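Local coordinates for uncharacterized protein (Vanderwaltozyma polyspora, PDB 5THE) that binds RNA as the C-terminal lobe of a budding yeast Argonaute, a protein that probably uses a guide RNA to select and cleave target RNA, at residues 173-178 and 209-214; 390-395 and 436-441; 262-267 and 329-334. One frame throughout, in Å; residues are numbered along the deposited sequence.

Interaction 1 of 3, residues 173-178 and 209-214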
loop_
_atom_site.group_PDB
_atom_site.type_symbol
_atom_site.label_atom_id
_atom_site.label_comp_id
_atom_site.label_asym_id
_atom_site.label_seq_id
_atom_site.Cartn_x
_atom_site.Cartn_y
_atom_site.Cartn_z
ATOM N N SER A 173 -18.041 25.507 7.233
ATOM C CA SER A 173 -17.848 25.215 8.651
ATOM C C SER A 173 -16.582 24.408 8.876
ATOM O O SER A 173 -15.819 24.687 9.807
ATOM C CB SER A 173 -19.046 24.453 9.215
ATOM O OG SER A 173 -20.248 25.154 8.989
ATOM N N LEU A 174 -16.355 23.383 8.047
ATOM C CA LEU A 174 -15.191 22.525 8.233
ATOM C C LEU A 174 -13.902 23.294 7.971
ATOM O O LEU A 174 -12.931 23.162 8.722
ATOM C CB LEU A 174 -15.287 21.301 7.316
ATOM C CG LEU A 174 -14.103 20.327 7.416
ATOM C CD1 LEU A 174 -14.080 19.655 8.789
ATOM C CD2 LEU A 174 -14.114 19.289 6.288
ATOM N N LEU A 175 -13.884 24.107 6.914
ATOM C CA LEU A 175 -12.734 24.961 6.639
ATOM C C LEU A 175 -12.387 25.816 7.841
ATOM O O LEU A 175 -11.212 25.965 8.191
ATOM C CB LEU A 175 -13.017 25.854 5.434
ATOM C CG LEU A 175 -13.016 25.148 4.084
ATOM C CD1 LEU A 175 -13.338 26.135 2.978
ATOM C CD2 LEU A 175 -11.677 24.475 3.846
ATOM N N ASN A 176 -13.403 26.388 8.486
ATOM C CA ASN A 176 -13.154 27.164 9.690
ATOM C C ASN A 176 -12.622 26.277 10.806
ATOM O O ASN A 176 -11.717 26.673 11.553
ATOM C CB ASN A 176 -14.434 27.869 10.131
ATOM C CG ASN A 176 -14.205 28.767 11.321
ATOM O OD1 ASN A 176 -13.596 29.830 11.194
ATOM N ND2 ASN A 176 -14.673 28.340 12.489
ATOM N N LEU A 177 -13.171 25.068 10.927
ATOM C CA LEU A 177 -12.712 24.133 11.944
ATOM C C LEU A 177 -11.247 23.761 11.733
ATOM O O LEU A 177 -10.471 23.697 12.693
ATOM C CB LEU A 177 -13.606 22.893 11.920
ATOM C CG LEU A 177 -13.515 21.867 13.046
ATOM C CD1 LEU A 177 -14.786 21.026 13.071
ATOM C CD2 LEU A 177 -12.280 20.966 12.900
ATOM N N LEU A 178 -10.849 23.511 10.484
ATOM C CA LEU A 178 -9.489 23.045 10.224
ATOM C C LEU A 178 -8.454 24.136 10.493
ATOM O O LEU A 178 -7.388 23.857 11.049
ATOM C CB LEU A 178 -9.379 22.531 8.790
ATOM C CG LEU A 178 -10.238 21.289 8.548
ATOM C CD1 LEU A 178 -10.071 20.793 7.131
ATOM C CD2 LEU A 178 -9.872 20.203 9.545
ATOM N N LEU A 209 -5.261 17.389 1.096
ATOM C CA LEU A 209 -4.553 18.174 0.096
ATOM C C LEU A 209 -4.450 19.646 0.500
ATOM O O LEU A 209 -3.368 20.237 0.430
ATOM C CB LEU A 209 -5.239 17.994 -1.262
ATOM C CG LEU A 209 -4.631 18.719 -2.461
ATOM C CD1 LEU A 209 -4.902 17.920 -3.697
ATOM C CD2 LEU A 209 -5.220 20.128 -2.586
ATOM N N LYS A 210 -5.556 20.255 0.935
ATOM C CA LYS A 210 -5.503 21.663 1.318
ATOM C C LYS A 210 -4.769 21.860 2.645
ATOM O O LYS A 210 -3.843 22.674 2.730
ATOM C CB LYS A 210 -6.917 22.251 1.379
ATOM C CG LYS A 210 -7.554 22.481 0.003
ATOM C CD LYS A 210 -6.508 23.002 -0.986
ATOM C CE LYS A 210 -7.038 24.111 -1.885
ATOM N NZ LYS A 210 -8.155 23.635 -2.740
ATOM N N PHE A 211 -5.156 21.126 3.693
ATOM C CA PHE A 211 -4.623 21.399 5.029
ATOM C C PHE A 211 -3.523 20.449 5.476
ATOM O O PHE A 211 -2.756 20.799 6.383
ATOM C CB PHE A 211 -5.743 21.362 6.075
ATOM C CG PHE A 211 -6.629 22.556 6.032
ATOM C CD1 PHE A 211 -7.647 22.637 5.096
ATOM C CD2 PHE A 211 -6.431 23.613 6.910
ATOM C CE1 PHE A 211 -8.461 23.746 5.040
ATOM C CE2 PHE A 211 -7.240 24.728 6.863
ATOM C CZ PHE A 211 -8.260 24.797 5.929
ATOM N N GLY A 212 -3.417 19.269 4.880
ATOM C CA GLY A 212 -2.417 18.330 5.367
ATOM C C GLY A 212 -2.654 17.941 6.808
ATOM O O GLY A 212 -1.694 17.816 7.578
ATOM N N ALA A 213 -3.916 17.774 7.205
ATOM C CA ALA A 213 -4.252 17.355 8.559
ATOM C C ALA A 213 -4.512 15.851 8.561
ATOM O O ALA A 213 -5.191 15.333 7.671
ATOM C CB ALA A 213 -5.468 18.117 9.088
ATOM N N LEU A 214 -3.934 15.152 9.536
ATOM C CA LEU A 214 -4.153 13.716 9.662
ATOM C C LEU A 214 -5.626 13.432 9.929
ATOM O O LEU A 214 -6.247 14.067 10.784
ATOM C CB LEU A 214 -3.295 13.152 10.798
ATOM C CG LEU A 214 -1.777 13.209 10.625
ATOM C CD1 LEU A 214 -1.133 12.411 11.749
ATOM C CD2 LEU A 214 -1.342 12.662 9.249
#
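Phe-211 meets two leucines of helix 169-179, Leu-175 and Leu-178, and carries almost all of this contact. No hydrogen bond crosses it. Along 209-214, the helix is still running at Leu-209, whose backbone is hydrogen-bonded to that of Asn-539. Lys-210 turns its amine off to a weak hydrogen bond with Tyr-205 OH. At Phe-211, CG lies anti to the carbonyl carbon (chi1 -74°), and this carries the ring across to the other helix. Leu-178 CB sits over the middle of one ring face, 3.6 Å from the ring centroid and 11° off the normal, a clear CH-pi contact. Leu-178 CD1 follows over the same side, 3.7 Å from Phe-211 CD1. Leu-175 comes in differently: its CD2 touches the ring edge, near the ring plane, 3.5 Å from Phe-211 CE1. The leucines thus hold the ring at a face and at an edge. With an alanine in place of Phe-211, Leu-178 CB would probably lose its ring face and Leu-175 CD2 the ring edge, leaving a gap beside both leucines. Gly-212, with positive phi, is the first residue to leave helical geometry, and it turns the chain. Ala-213 starts its side chain toward helix 169-179 without touching it; the methyl packs on Thr-207. Leu-214 then leads into strand 215-219, with a backbone hydrogen bond to Ile-187. In this Rossmann-like part, consistent with an Argonaute MID domain, Leu-175 and Leu-178 also rest on Ile-206 of helix 197-210, while Leu-178 packs on Ile-187 and Tyr-189 of strand 185-191 in the parallel sheet.

Interaction 2 of 3, residues 390-395 and 436-441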
loop_
_atom_site.group_PDB
_atom_site.type_symbol
_atom_site.label_atom_id
_atom_site.label_comp_id
_atom_site.label_asym_id
_atom_site.label_seq_id
_atom_site.Cartn_x
_atom_site.Cartn_y
_atom_site.Cartn_z
ATOM N N LYS A 390 -1.900 -8.402 -11.495
ATOM C CA LYS A 390 -2.613 -9.171 -10.483
ATOM C C LYS A 390 -3.986 -9.652 -10.932
ATOM O O LYS A 390 -4.532 -10.564 -10.306
ATOM C CB LYS A 390 -2.731 -8.381 -9.170
ATOM C CG LYS A 390 -3.276 -6.993 -9.281
ATOM C CD LYS A 390 -3.377 -6.351 -7.897
ATOM C CE LYS A 390 -2.780 -4.967 -7.910
ATOM N NZ LYS A 390 -3.194 -4.204 -9.114
ATOM N N ARG A 391 -4.546 -9.097 -12.004
ATOM C CA ARG A 391 -5.772 -9.623 -12.599
ATOM C C ARG A 391 -5.377 -10.418 -13.835
ATOM O O ARG A 391 -4.905 -9.854 -14.826
ATOM C CB ARG A 391 -6.761 -8.513 -12.946
ATOM C CG ARG A 391 -7.504 -7.946 -11.750
ATOM C CD ARG A 391 -8.588 -6.963 -12.201
ATOM N NE ARG A 391 -9.655 -7.616 -12.964
ATOM C CZ ARG A 391 -10.790 -8.076 -12.437
ATOM N NH1 ARG A 391 -11.019 -7.954 -11.133
ATOM N NH2 ARG A 391 -11.698 -8.653 -13.214
ATOM N N ASN A 392 -5.544 -11.731 -13.769
ATOM C CA ASN A 392 -5.269 -12.568 -14.924
ATOM C C ASN A 392 -6.212 -13.758 -14.854
ATOM O O ASN A 392 -6.949 -13.927 -13.880
ATOM C CB ASN A 392 -3.795 -12.981 -14.968
ATOM C CG ASN A 392 -3.313 -13.536 -13.652
ATOM O OD1 ASN A 392 -3.734 -14.616 -13.240
ATOM N ND2 ASN A 392 -2.430 -12.797 -12.976
ATOM N N GLN A 393 -6.191 -14.581 -15.900
ATOM C CA GLN A 393 -7.142 -15.679 -16.002
ATOM C C GLN A 393 -6.647 -16.966 -15.363
ATOM O O GLN A 393 -7.432 -17.903 -15.213
ATOM C CB GLN A 393 -7.484 -15.948 -17.471
ATOM C CG GLN A 393 -8.431 -14.930 -18.097
ATOM C CD GLN A 393 -9.456 -14.360 -17.104
ATOM O OE1 GLN A 393 -9.238 -13.317 -16.506
ATOM N NE2 GLN A 393 -10.566 -15.052 -16.929
ATOM N N VAL A 394 -5.371 -17.038 -14.997
ATOM C CA VAL A 394 -4.809 -18.256 -14.436
ATOM C C VAL A 394 -5.411 -18.512 -13.062
ATOM O O VAL A 394 -5.505 -17.599 -12.231
ATOM C CB VAL A 394 -3.283 -18.134 -14.348
ATOM C CG1 VAL A 394 -2.693 -19.393 -13.785
ATOM C CG2 VAL A 394 -2.709 -17.816 -15.723
ATOM N N ARG A 395 -5.818 -19.755 -12.816
ATOM C CA ARG A 395 -6.233 -20.182 -11.488
ATOM C C ARG A 395 -5.467 -21.439 -11.115
ATOM O O ARG A 395 -5.161 -22.266 -11.981
ATOM C CB ARG A 395 -7.742 -20.445 -11.426
ATOM C CG ARG A 395 -8.594 -19.227 -11.698
ATOM C CD ARG A 395 -8.395 -18.160 -10.634
ATOM N NE ARG A 395 -9.285 -17.021 -10.843
ATOM C CZ ARG A 395 -9.012 -15.972 -11.620
ATOM N NH1 ARG A 395 -7.861 -15.888 -12.280
ATOM N NH2 ARG A 395 -9.898 -14.996 -11.728
ATOM N N ASP A 436 9.657 -14.577 -15.639
ATOM C CA ASP A 436 8.375 -14.406 -14.973
ATOM C C ASP A 436 8.068 -15.584 -14.049
ATOM O O ASP A 436 8.645 -16.673 -14.152
ATOM C CB ASP A 436 7.232 -14.187 -15.985
ATOM C CG ASP A 436 6.877 -15.450 -16.769
ATOM O OD1 ASP A 436 7.790 -16.173 -17.210
ATOM O OD2 ASP A 436 5.671 -15.711 -16.953
ATOM N N PHE A 437 7.174 -15.324 -13.100
ATOM C CA PHE A 437 6.747 -16.343 -12.151
ATOM C C PHE A 437 5.423 -15.896 -11.553
ATOM O O PHE A 437 5.091 -14.709 -11.551
ATOM C CB PHE A 437 7.801 -16.602 -11.060
ATOM C CG PHE A 437 8.298 -15.369 -10.373
ATOM C CD1 PHE A 437 7.601 -14.822 -9.308
ATOM C CD2 PHE A 437 9.476 -14.765 -10.779
ATOM C CE1 PHE A 437 8.059 -13.691 -8.670
ATOM C CE2 PHE A 437 9.948 -13.622 -10.143
ATOM C CZ PHE A 437 9.235 -13.081 -9.088
ATOM N N PHE A 438 4.651 -16.871 -11.092
ATOM C CA PHE A 438 3.423 -16.610 -10.357
ATOM C C PHE A 438 3.675 -16.864 -8.883
ATOM O O PHE A 438 4.382 -17.810 -8.524
ATOM C CB PHE A 438 2.277 -17.522 -10.807
ATOM C CG PHE A 438 1.799 -17.288 -12.206
ATOM C CD1 PHE A 438 2.442 -17.881 -13.282
ATOM C CD2 PHE A 438 0.661 -16.522 -12.440
ATOM C CE1 PHE A 438 1.988 -17.694 -14.569
ATOM C CE2 PHE A 438 0.191 -16.333 -13.732
ATOM C CZ PHE A 438 0.850 -16.919 -14.797
ATOM N N ILE A 439 3.080 -16.038 -8.028
ATOM C CA ILE A 439 2.998 -16.358 -6.604
ATOM C C ILE A 439 1.581 -16.057 -6.144
ATOM O O ILE A 439 1.039 -14.987 -6.428
ATOM C CB ILE A 439 4.011 -15.588 -5.735
ATOM C CG1 ILE A 439 5.442 -15.752 -6.249
ATOM C CG2 ILE A 439 3.952 -16.099 -4.318
ATOM C CD1 ILE A 439 6.502 -14.958 -5.439
ATOM N N GLN A 440 0.972 -17.007 -5.465
ATOM C CA GLN A 440 -0.300 -16.775 -4.794
ATOM C C GLN A 440 0.072 -16.634 -3.329
ATOM O O GLN A 440 0.287 -17.626 -2.642
ATOM C CB GLN A 440 -1.284 -17.912 -5.058
ATOM C CG GLN A 440 -2.662 -17.697 -4.496
ATOM C CD GLN A 440 -3.684 -18.581 -5.189
ATOM O OE1 GLN A 440 -3.541 -18.887 -6.378
ATOM N NE2 GLN A 440 -4.701 -19.014 -4.451
ATOM N N SER A 441 0.208 -15.392 -2.873
ATOM C CA SER A 441 0.825 -15.123 -1.583
ATOM C C SER A 441 -0.177 -15.106 -0.438
ATOM O O SER A 441 0.228 -15.199 0.723
ATOM C CB SER A 441 1.563 -13.780 -1.653
ATOM O OG SER A 441 0.710 -12.821 -2.289
#
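Arg-395 NH1 is hydrogen-bonded to two backbone carbonyls of the loop that packs on Phe-438. It lies 2.7 Å from Asn-392 O and 2.9 Å from Val-394 O. Both bonds are nearly straight, and both oxygens lie close to the guanidinium plane. The NH1 atom itself is tilted 25° from the carbonyl plane of Asn-392 but stands well above that of Val-394. This grip curls the loop and fixes one side of the guanidinium, while NH2 makes a salt bridge with a phosphate of the bound RNA. Arg-391 NH2 also pairs with an RNA phosphate.

The loop follows strand 383-389 in the Piwi domain, which has the RNase H-like fold, and it faces strand 435-440. The two meet through side chains alone. In Val-394, CG1 is anti to the backbone N (chi1 -179°), which leaves CG2 to reach the Phe-438 ring, 3.8 Å from CZ. The methyl comes in obliquely, and the two side chains approach from opposite directions. Asn-392 OD1 lies at the ring edge, 4.3 Å from Phe-438 CE2, a loose contact. The same OD1 receives a weak hydrogen bond from Val-394 N, and ND2 makes a weak hydrogen bond to Val-389 O. His-453 of strand 452-459 stacks on the Phe-438 ring and also touches Asn-392.

Interaction 3 of 3, residues 262-267 and 329-334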
loop_
_atom_site.group_PDB
_atom_site.type_symbol
_atom_site.label_atom_id
_atom_site.label_comp_id
_atom_site.label_asym_id
_atom_site.label_seq_id
_atom_site.Cartn_x
_atom_site.Cartn_y
_atom_site.Cartn_z
ATOM N N SER A 262 27.272 -2.337 1.622
ATOM C CA SER A 262 27.128 -1.022 2.231
ATOM C C SER A 262 26.401 -1.078 3.560
ATOM O O SER A 262 26.386 -0.075 4.276
ATOM C CB SER A 262 26.366 -0.076 1.282
ATOM O OG SER A 262 25.093 -0.636 0.976
ATOM N N ASN A 263 25.796 -2.220 3.893
ATOM C CA ASN A 263 24.941 -2.353 5.069
ATOM C C ASN A 263 23.817 -1.316 5.042
ATOM O O ASN A 263 23.426 -0.750 6.063
ATOM C CB ASN A 263 25.746 -2.261 6.364
ATOM C CG ASN A 263 24.980 -2.809 7.543
ATOM O OD1 ASN A 263 24.232 -3.780 7.407
ATOM N ND2 ASN A 263 25.115 -2.166 8.694
ATOM N N LEU A 264 23.306 -1.048 3.853
ATOM C CA LEU A 264 22.244 -0.086 3.717
ATOM C C LEU A 264 21.015 -0.779 3.147
ATOM O O LEU A 264 21.144 -1.628 2.255
ATOM C CB LEU A 264 22.659 1.072 2.799
ATOM C CG LEU A 264 23.645 2.079 3.399
ATOM C CD1 LEU A 264 24.169 2.983 2.302
ATOM C CD2 LEU A 264 22.958 2.883 4.496
ATOM N N PRO A 265 19.823 -0.462 3.648
ATOM C CA PRO A 265 18.617 -1.119 3.134
ATOM C C PRO A 265 18.361 -0.738 1.687
ATOM O O PRO A 265 18.635 0.384 1.257
ATOM C CB PRO A 265 17.510 -0.598 4.054
ATOM C CG PRO A 265 18.006 0.721 4.521
ATOM C CD PRO A 265 19.503 0.524 4.696
ATOM N N ILE A 266 17.872 -1.712 0.921
ATOM C CA ILE A 266 17.482 -1.442 -0.451
ATOM C C ILE A 266 16.332 -0.450 -0.445
ATOM O O ILE A 266 15.449 -0.497 0.418
ATOM C CB ILE A 266 17.097 -2.753 -1.154
ATOM C CG1 ILE A 266 18.306 -3.682 -1.220
ATOM C CG2 ILE A 266 16.533 -2.500 -2.563
ATOM C CD1 ILE A 266 17.939 -5.115 -1.587
ATOM N N LEU A 267 16.363 0.489 -1.384
ATOM C CA LEU A 267 15.235 1.383 -1.593
ATOM C C LEU A 267 14.199 0.634 -2.419
ATOM O O LEU A 267 14.448 0.295 -3.581
ATOM C CB LEU A 267 15.690 2.659 -2.292
ATOM C CG LEU A 267 14.547 3.545 -2.794
ATOM C CD1 LEU A 267 13.735 4.039 -1.614
ATOM C CD2 LEU A 267 15.067 4.708 -3.613
ATOM N N LYS A 329 17.403 10.983 5.043
ATOM C CA LYS A 329 17.174 11.455 6.410
ATOM C C LYS A 329 17.160 10.308 7.409
ATOM O O LYS A 329 17.540 10.493 8.569
ATOM C CB LYS A 329 15.857 12.228 6.503
ATOM C CG LYS A 329 15.785 13.477 5.640
ATOM C CD LYS A 329 14.516 14.274 5.951
ATOM C CE LYS A 329 13.972 15.015 4.727
ATOM N NZ LYS A 329 14.881 16.085 4.232
ATOM N N HIS A 330 16.757 9.116 6.981
ATOM C CA HIS A 330 16.658 7.972 7.875
ATOM C C HIS A 330 17.884 7.066 7.843
ATOM O O HIS A 330 17.899 6.052 8.545
ATOM C CB HIS A 330 15.394 7.160 7.543
ATOM C CG HIS A 330 14.130 7.844 7.963
ATOM N ND1 HIS A 330 13.485 8.772 7.172
ATOM C CD2 HIS A 330 13.423 7.775 9.115
ATOM C CE1 HIS A 330 12.417 9.222 7.809
ATOM N NE2 HIS A 330 12.356 8.633 8.989
ATOM N N ASN A 331 18.898 7.390 7.047
ATOM C CA ASN A 331 20.090 6.559 6.950
ATOM C C ASN A 331 21.357 7.413 7.061
ATOM O O ASN A 331 22.339 7.228 6.325
ATOM C CB ASN A 331 20.048 5.727 5.668
ATOM C CG ASN A 331 18.894 4.722 5.672
ATOM O OD1 ASN A 331 19.029 3.622 6.216
ATOM N ND2 ASN A 331 17.754 5.102 5.090
ATOM N N ASN A 332 21.347 8.357 8.003
ATOM C CA ASN A 332 22.530 9.149 8.353
ATOM C C ASN A 332 23.218 9.739 7.122
ATOM O O ASN A 332 24.433 9.633 6.957
ATOM C CB ASN A 332 23.525 8.308 9.154
ATOM C CG ASN A 332 22.942 7.797 10.439
ATOM O OD1 ASN A 332 22.363 8.553 11.216
ATOM N ND2 ASN A 332 23.063 6.501 10.662
ATOM N N GLY A 333 22.433 10.360 6.246
ATOM C CA GLY A 333 23.000 11.062 5.110
ATOM C C GLY A 333 23.382 10.197 3.921
ATOM O O GLY A 333 23.820 10.743 2.900
ATOM N N LYS A 334 23.216 8.877 4.008
ATOM C CA LYS A 334 23.544 7.971 2.911
ATOM C C LYS A 334 22.374 7.826 1.940
ATOM O O LYS A 334 21.212 7.762 2.354
ATOM C CB LYS A 334 23.925 6.590 3.455
ATOM C CG LYS A 334 25.115 6.584 4.427
ATOM C CD LYS A 334 26.409 6.763 3.685
ATOM C CE LYS A 334 27.603 6.621 4.600
ATOM N NZ LYS A 334 28.859 6.846 3.832
#
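Leu-264 reaches across to Lys-334, and next to it Pro-265 packs against Asn-331. No hydrogen bond joins the two segments. The CG of Leu-264 is anti to the carbonyl carbon (chi1 -74°), which sends both methyls toward the turn. CD1 lies 3.8 Å from Lys-334 CB and CD2 lies 4.0 Å from the same atom, so both branches of the leucine abut the base of the lysine. The leucine lies roughly perpendicular to the lysine chain. CD2 also lies 4.2 Å from Asn-331 CB, a looser contact. Lys-334 bends at its second torsion (chi2 -75°) and then runs extended, so its ammonium end leaves the contact and only its base takes part. Asn-331 presents its amide oxygen to the proline ring. OD1 is 3.5 Å from both CG and CD of Pro-265, and the asparagine runs alongside the ring, pointing the other way. The other end of the amide is fixed by hydrogen bonds from ND2 to Tyr-327 O and Tyr-291 O. These bonds probably stop the amide from flipping and keep OD1 turned to the proline. The residues from Asn-331 to Lys-334 form a type I' turn, closed by a hydrogen bond from Lys-334 N to Asn-331 O. Asn-332 and Gly-333 have the positive phi that this turn needs. On the other side, Asn-263 and Leu-264 form a G1 beta bulge against strand 258-259. The contact sets the start of strand 264-274 against the loop that leads from helix 320-329 to strand 339-344, and Leu-264 also touches Tyr-327 of that helix.

From the N terminus the three contacts come in series, and none nests in or crosses another. Interaction 1 closes a loop holding strand 185-191 and most of helix 197-210, in the part with the parallel sheet. Interaction 3 comes next. It closes a longer loop, with strands 282-289 and 300-305 and helix 320-329, and ties the start of strand 264-274 to the approach to strand 339-344. Interaction 2 is last. Its loop has strands but no helix, and it ties the loop after strand 383-389 to strand 435-440. Interactions 2 and 3 lie in the Piwi domain, their centres about 33 Å apart. Interactions 1 and 2 lie on opposite sides of the chain's centre.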